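Local coordinates for protein extracellular subtilisin-like serine proteinase (Vibrio sp. PA-44, PDB 1SH7) that probably hydrolyses peptide bonds as a cold-adapted, calcium-binding subtilisin-like serine endopeptidase, this chain being the peptidase S8 domain of a longer protein, at residues Gly148-Leu153 / Leu240-Leu245; Ser251-Asn256 / Thr265-Tyr270. All coordinates share one frame; numbering follows the deposited sequence. Where two conformers were deposited one is given.

Contact 1: Gly148-Leu153 / Leu240-Leu245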
loop_
_atom_site.group_PDB
_atom_site.type_symbol
_atom_site.label_atom_id
_atom_site.label_comp_id
_atom_site.label_asym_id
_atom_site.label_seq_id
_atom_site.Cartn_x
_atom_site.Cartn_y
_atom_site.Cartn_z
ATOM N N GLY A 148 -9.105 -10.087 10.926
ATOM C CA GLY A 148 -9.237 -10.625 9.588
ATOM C C GLY A 148 -8.917 -9.705 8.443
ATOM O O GLY A 148 -9.146 -10.075 7.319
ATOM N N VAL A 149 -8.407 -8.505 8.718
ATOM C CA VAL A 149 -8.050 -7.548 7.678
ATOM C C VAL A 149 -6.532 -7.424 7.534
ATOM O O VAL A 149 -5.849 -7.096 8.516
ATOM C CB VAL A 149 -8.655 -6.163 8.010
ATOM C CG1 VAL A 149 -8.134 -5.078 7.058
ATOM C CG2 VAL A 149 -10.175 -6.248 7.955
ATOM N N SER A 150 -6.011 -7.697 6.330
ATOM C CA SER A 150 -4.573 -7.559 6.068
ATOM C C SER A 150 -4.166 -6.065 6.083
ATOM O O SER A 150 -4.920 -5.218 5.604
ATOM C CB SER A 150 -4.218 -8.152 4.696
ATOM O OG SER A 150 -4.338 -9.564 4.703
ATOM N N PHE A 151 -2.983 -5.764 6.627
ATOM C CA PHE A 151 -2.496 -4.415 6.733
ATOM C C PHE A 151 -1.157 -4.282 6.009
ATOM O O PHE A 151 -0.199 -5.011 6.347
ATOM C CB PHE A 151 -2.325 -4.000 8.207
ATOM C CG PHE A 151 -3.562 -3.364 8.820
ATOM C CD1 PHE A 151 -4.713 -4.111 9.001
ATOM C CD2 PHE A 151 -3.564 -2.043 9.180
ATOM C CE1 PHE A 151 -5.855 -3.570 9.504
ATOM C CE2 PHE A 151 -4.677 -1.468 9.712
ATOM C CZ PHE A 151 -5.849 -2.233 9.892
ATOM N N MET A 152 -1.115 -3.361 5.040
ATOM C CA MET A 152 0.102 -2.967 4.325
ATOM C C MET A 152 0.675 -1.697 4.991
ATOM O O MET A 152 -0.042 -0.742 5.186
ATOM C CB MET A 152 -0.198 -2.711 2.854
ATOM C CG MET A 152 -1.098 -3.766 2.169
ATOM S SD MET A 152 -0.347 -5.356 2.058
ATOM C CE MET A 152 -1.215 -6.247 3.310
ATOM N N LEU A 153 1.961 -1.715 5.344
ATOM C CA LEU A 153 2.602 -0.694 6.187
ATOM C C LEU A 153 3.864 -0.148 5.517
ATOM O O LEU A 153 4.668 -0.929 5.042
ATOM C CB LEU A 153 3.003 -1.323 7.539
ATOM C CG LEU A 153 1.906 -2.144 8.222
ATOM C CD1 LEU A 153 2.482 -2.897 9.434
ATOM C CD2 LEU A 153 0.736 -1.287 8.612
ATOM N N LEU A 240 -9.105 -15.181 1.642
ATOM C CA LEU A 240 -7.758 -15.214 2.167
ATOM C C LEU A 240 -7.706 -14.544 3.530
ATOM O O LEU A 240 -8.197 -13.419 3.707
ATOM C CB LEU A 240 -6.782 -14.482 1.237
ATOM C CG LEU A 240 -6.504 -15.103 -0.135
ATOM C CD1 LEU A 240 -5.859 -14.031 -1.022
ATOM C CD2 LEU A 240 -5.598 -16.329 -0.048
ATOM N N THR A 241 -7.155 -15.244 4.515
ATOM C CA THR A 241 -6.894 -14.623 5.800
ATOM C C THR A 241 -5.645 -13.801 5.561
ATOM O O THR A 241 -4.958 -13.979 4.530
ATOM C CB THR A 241 -6.605 -15.635 6.864
ATOM O OG1 THR A 241 -5.466 -16.411 6.465
ATOM C CG2 THR A 241 -7.769 -16.688 7.005
ATOM N N PRO A 242 -5.338 -12.914 6.498
ATOM C CA PRO A 242 -4.086 -12.167 6.426
ATOM C C PRO A 242 -2.872 -13.080 6.372
ATOM O O PRO A 242 -1.989 -12.795 5.593
ATOM C CB PRO A 242 -4.124 -11.288 7.685
ATOM C CG PRO A 242 -5.625 -11.120 7.941
ATOM C CD PRO A 242 -6.177 -12.472 7.622
ATOM N N LEU A 243 -2.845 -14.179 7.123
ATOM C CA LEU A 243 -1.728 -15.116 7.027
ATOM C C LEU A 243 -1.614 -15.683 5.607
ATOM O O LEU A 243 -0.523 -15.769 5.062
ATOM C CB LEU A 243 -1.926 -16.286 7.999
ATOM C CG LEU A 243 -0.848 -16.793 8.953
ATOM C CD1 LEU A 243 -0.886 -18.285 8.977
ATOM C CD2 LEU A 243 0.560 -16.288 8.701
ATOM N N GLN A 244 -2.739 -16.089 5.015
ATOM C CA GLN A 244 -2.734 -16.617 3.643
ATOM C C GLN A 244 -2.293 -15.574 2.625
ATOM O O GLN A 244 -1.522 -15.894 1.710
ATOM C CB GLN A 244 -4.082 -17.199 3.250
ATOM C CG GLN A 244 -4.455 -18.497 4.017
ATOM C CD GLN A 244 -5.891 -18.902 3.844
ATOM O OE1 GLN A 244 -6.773 -18.030 3.809
ATOM N NE2 GLN A 244 -6.146 -20.211 3.650
ATOM N N LEU A 245 -2.747 -14.342 2.790
ATOM C CA LEU A 245 -2.436 -13.279 1.828
ATOM C C LEU A 245 -0.944 -12.934 1.922
ATOM O O LEU A 245 -0.257 -12.844 0.899
ATOM C CB LEU A 245 -3.329 -12.048 2.071
ATOM C CG LEU A 245 -3.268 -10.801 1.164
ATOM C CD1 LEU A 245 -2.578 -11.014 -0.130
ATOM C CD2 LEU A 245 -4.714 -10.299 0.895
HETATM O O HOH W 1 -1.386 -9.747 5.040
#

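Contact 2: Ser251-Asn256 / Thr265-Tyr270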
loop_
_atom_site.group_PDB
_atom_site.type_symbol
_atom_site.label_atom_id
_atom_site.label_comp_id
_atom_site.label_asym_id
_atom_site.label_seq_id
_atom_site.Cartn_x
_atom_site.Cartn_y
_atom_site.Cartn_z
ATOM N N SER A 251 5.227 -15.816 -1.773
ATOM C CA SER A 251 5.492 -16.922 -2.700
ATOM C C SER A 251 5.421 -16.476 -4.139
ATOM O O SER A 251 6.134 -17.031 -4.966
ATOM C CB SER A 251 4.579 -18.143 -2.440
ATOM O OG SER A 251 3.221 -17.807 -2.495
ATOM N N ARG A 252 4.625 -15.466 -4.437
ATOM C CA ARG A 252 4.526 -14.918 -5.796
ATOM C C ARG A 252 5.588 -13.854 -6.150
ATOM O O ARG A 252 5.763 -13.525 -7.342
ATOM C CB ARG A 252 3.148 -14.338 -6.035
ATOM C CG ARG A 252 2.056 -15.386 -6.053
ATOM C CD ARG A 252 0.681 -14.846 -6.196
ATOM N NE ARG A 252 -0.257 -15.954 -6.426
ATOM C CZ ARG A 252 -1.557 -15.819 -6.609
ATOM N NH1 ARG A 252 -2.118 -14.615 -6.566
ATOM N NH2 ARG A 252 -2.297 -16.906 -6.851
ATOM N N ALA A 253 6.317 -13.346 -5.158
ATOM C CA ALA A 253 7.225 -12.232 -5.373
ATOM C C ALA A 253 8.382 -12.682 -6.253
ATOM O O ALA A 253 8.795 -13.826 -6.215
ATOM C CB ALA A 253 7.792 -11.692 -4.053
ATOM N N SER A 254 8.894 -11.749 -7.021
ATOM C CA SER A 254 10.126 -11.918 -7.804
ATOM C C SER A 254 11.340 -11.867 -6.894
ATOM O O SER A 254 11.461 -10.968 -6.052
ATOM C CB SER A 254 10.227 -10.807 -8.857
ATOM O OG SER A 254 9.064 -10.751 -9.646
ATOM N N GLU A 255 12.219 -12.850 -7.026
ATOM C CA GLU A 255 13.374 -13.006 -6.125
ATOM C C GLU A 255 14.680 -12.505 -6.726
ATOM O O GLU A 255 14.932 -12.709 -7.903
ATOM C CB GLU A 255 13.612 -14.484 -5.804
ATOM C CG GLU A 255 12.438 -15.171 -5.155
ATOM C CD GLU A 255 12.699 -16.678 -4.901
ATOM O OE1 GLU A 255 12.206 -17.174 -3.875
ATOM O OE2 GLU A 255 13.380 -17.364 -5.705
ATOM N N ASN A 256 15.527 -11.903 -5.891
ATOM C CA ASN A 256 16.890 -11.535 -6.269
ATOM C C ASN A 256 17.001 -10.580 -7.454
ATOM O O ASN A 256 17.990 -10.635 -8.184
ATOM C CB ASN A 256 17.729 -12.782 -6.540
ATOM C CG ASN A 256 17.860 -13.636 -5.314
ATOM O OD1 ASN A 256 17.484 -14.813 -5.314
ATOM N ND2 ASN A 256 18.387 -13.043 -4.247
ATOM N N THR A 265 15.322 -8.959 2.798
ATOM C CA THR A 265 15.010 -10.033 1.889
ATOM C C THR A 265 14.779 -9.492 0.476
ATOM O O THR A 265 14.104 -8.464 0.251
ATOM C CB THR A 265 13.849 -10.885 2.418
ATOM O OG1 THR A 265 13.654 -12.022 1.572
ATOM C CG2 THR A 265 12.544 -10.141 2.396
ATOM N N ASN A 266 15.361 -10.196 -0.481
ATOM C CA ASN A 266 15.370 -9.752 -1.853
ATOM C C ASN A 266 14.097 -10.224 -2.593
ATOM O O ASN A 266 14.139 -11.121 -3.430
ATOM C CB ASN A 266 16.669 -10.215 -2.533
ATOM C CG ASN A 266 17.070 -9.327 -3.686
ATOM O OD1 ASN A 266 18.277 -9.092 -3.948
ATOM N ND2 ASN A 266 16.083 -8.851 -4.406
ATOM N N LYS A 267 12.968 -9.617 -2.222
ATOM C CA LYS A 267 11.672 -9.879 -2.819
ATOM C C LYS A 267 11.060 -8.592 -3.338
ATOM O O LYS A 267 11.005 -7.617 -2.632
ATOM C CB LYS A 267 10.721 -10.498 -1.806
ATOM C CG LYS A 267 11.187 -11.897 -1.290
ATOM C CD LYS A 267 10.053 -12.577 -0.544
ATOM C CE LYS A 267 10.524 -13.828 0.233
ATOM N NZ LYS A 267 11.365 -13.521 1.434
ATOM N N LEU A 268 10.606 -8.625 -4.586
ATOM C CA LEU A 268 9.975 -7.505 -5.236
ATOM C C LEU A 268 8.531 -7.879 -5.621
ATOM O O LEU A 268 8.252 -8.982 -6.142
ATOM C CB LEU A 268 10.779 -7.133 -6.487
ATOM C CG LEU A 268 10.296 -5.970 -7.351
ATOM C CD1 LEU A 268 10.412 -4.688 -6.582
ATOM C CD2 LEU A 268 11.049 -5.907 -8.679
ATOM N N LEU A 269 7.623 -6.944 -5.407
ATOM C CA LEU A 269 6.190 -7.157 -5.671
ATOM C C LEU A 269 5.921 -7.618 -7.075
ATOM O O LEU A 269 6.484 -7.087 -8.030
ATOM C CB LEU A 269 5.462 -5.841 -5.468
ATOM C CG LEU A 269 4.027 -5.689 -4.969
ATOM C CD1 LEU A 269 3.273 -4.586 -5.661
ATOM C CD2 LEU A 269 3.194 -6.935 -4.735
ATOM N N TYR A 270 5.034 -8.610 -7.182
ATOM C CA TYR A 270 4.575 -9.186 -8.426
ATOM C C TYR A 270 3.068 -9.365 -8.323
ATOM O O TYR A 270 2.573 -9.881 -7.337
ATOM C CB TYR A 270 5.268 -10.529 -8.669
ATOM C CG TYR A 270 4.956 -11.229 -9.963
ATOM C CD1 TYR A 270 5.492 -10.791 -11.176
ATOM C CD2 TYR A 270 4.170 -12.393 -9.973
ATOM C CE1 TYR A 270 5.247 -11.493 -12.368
ATOM C CE2 TYR A 270 3.924 -13.074 -11.140
ATOM C CZ TYR A 270 4.473 -12.618 -12.351
ATOM O OH TYR A 270 4.224 -13.320 -13.512
HETATM O O HOH W 2 13.608 -9.356 -5.919
HETATM O O HOH W 3 8.157 -8.245 -9.890
#

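Contact 1: Gly148-Leu153 / Leu240-Leu245
Thr241 opens the helix 242-252 with a capping box. Its OG1 accepts a nearly straight bond from Gln244 N (3.1 Å), while Gln244 OE1 receives Thr241 N at 2.9 Å in the carbonyl plane, on a lone pair. The two reciprocal bonds fix the first turn, and Leu245 N adds a backbone bond to Thr241 O.

Pro242, the first residue of the helix proper, contributes the largest share of the contact, with Ser150 close behind. Its ring lies against bare main chain: CG comes 3.6 Å from Gly148 C and also meets Val149 C, while CD sits 3.8 Å from Gly148 O. Gly148 ends the preceding helix in a Schellman motif; at its positive phi of 117° a CB would be jammed against the carbonyl O of the residue before. The proline ring also touches Ile145 of that helix, 135-146. Ser150 meets the same proline at its CA and CB: its OG, anti to the carbonyl carbon (chi1 -70°), comes 3.1 Å from Pro242 CA. No direct hydrogen bond crosses the interface. Instead, a water bonds to Ser150 OG at 3.0 Å and donates to Pro242 O at 3.2 Å, so the buried hydroxyl is satisfied among mostly aliphatic neighbours.

One turn on, Leu245 brings CB, CG and CD2 alongside the same OG, CB at 3.8 Å; its side chain packs as well on Tyr233 and Leu234 of helix 219-236.

Ser150 stands near the start of a strand whose following side chains part company, Phe151 going to helix 135-146 and Met152 to helix 219-236. A parallel strand sandwiched in this way, here ending at Ala154 of the phenylmethanesulfonic acid pocket, belongs to the layered alpha/beta fold of the subtilases.

Contact 2: Ser251-Asn256 / Thr265-Tyr270
Strands 254-255 and 267-268, within 251-256 and 265-270, pair antiparallel as the two arms of a short beta hairpin, with Ser254 and Leu268 as a hydrogen-bonded pair and Glu255 and Lys267 as a non-hydrogen-bonded one. Ser254 N gives to Leu268 O at 3.0 Å, and Leu268 N returns a straighter bond to Ser254 O at 2.9 Å. The ladder extends to Asn256 N, which donates to Asn266 O at 2.9 Å from 30° above the carbonyl plane, off the lone pairs; Asn266 is the centre of an inverse gamma turn. A water beside this rung donates to Ser254 O and, weakly, to Asn266 O.

Over this end the side chains of Asn256 and Asn266 cross at about a right angle, their amide planes 64° apart.

At the helical end Tyr270, with CG anti to its backbone N, sets its ring beside Arg252 O and Ser254 OG, where helix 242-252 gives way to strand 254-255. CD2 lies 3.3 Å from Arg252 O, and CD1 lies near Ser254 OG; both oxygens approach the ring obliquely. Arg14, which follows the calcium ligands Asp12 and Gln13 in sequence, ties this corner together: it bonds to Arg252 O and Ser254 OG and makes a cation-pi contact with the Tyr270 ring, whose OH bonds to Asp274. Ser254 OG is also held by a second water at 2.7 Å, which donates to Leu269 O and so bridges the two arms. The guanidinium of Arg252 leads away to a salt bridge with Glu236.

Between these ends the methyl of Ala253 nestles 3.5 Å from Leu268 O, CB to O, and 3.9 Å from Lys267 CB. The lysine chain runs extended from there until it bends at chi4 (71°), bringing Lys267 NZ 2.7 Å from Thr265 OG1.

From the N terminus, the chain first meets contact 1 at 148-153, then travels through 86 residues before 240-245 returns to it. This long loop contains strands 174-179 and 197-200, two further strands, and helix 219-236, whose first turn holds Ser220, the predicted charge-relay serine. Contact 2 opens only after contact 1 has closed, shutting a hairpin over just eight residues, so the two stand in series and neither nest nor cross. Helix 242-252 serves both: its first turn abuts the central sheet, and its last feeds the hairpin; the centres of the two contacts lie about 17 Å apart. Lys267 and Leu269 make backbone hydrogen bonds to Phe198, joining that hairpin to strand 197-200 at one edge of the sheet.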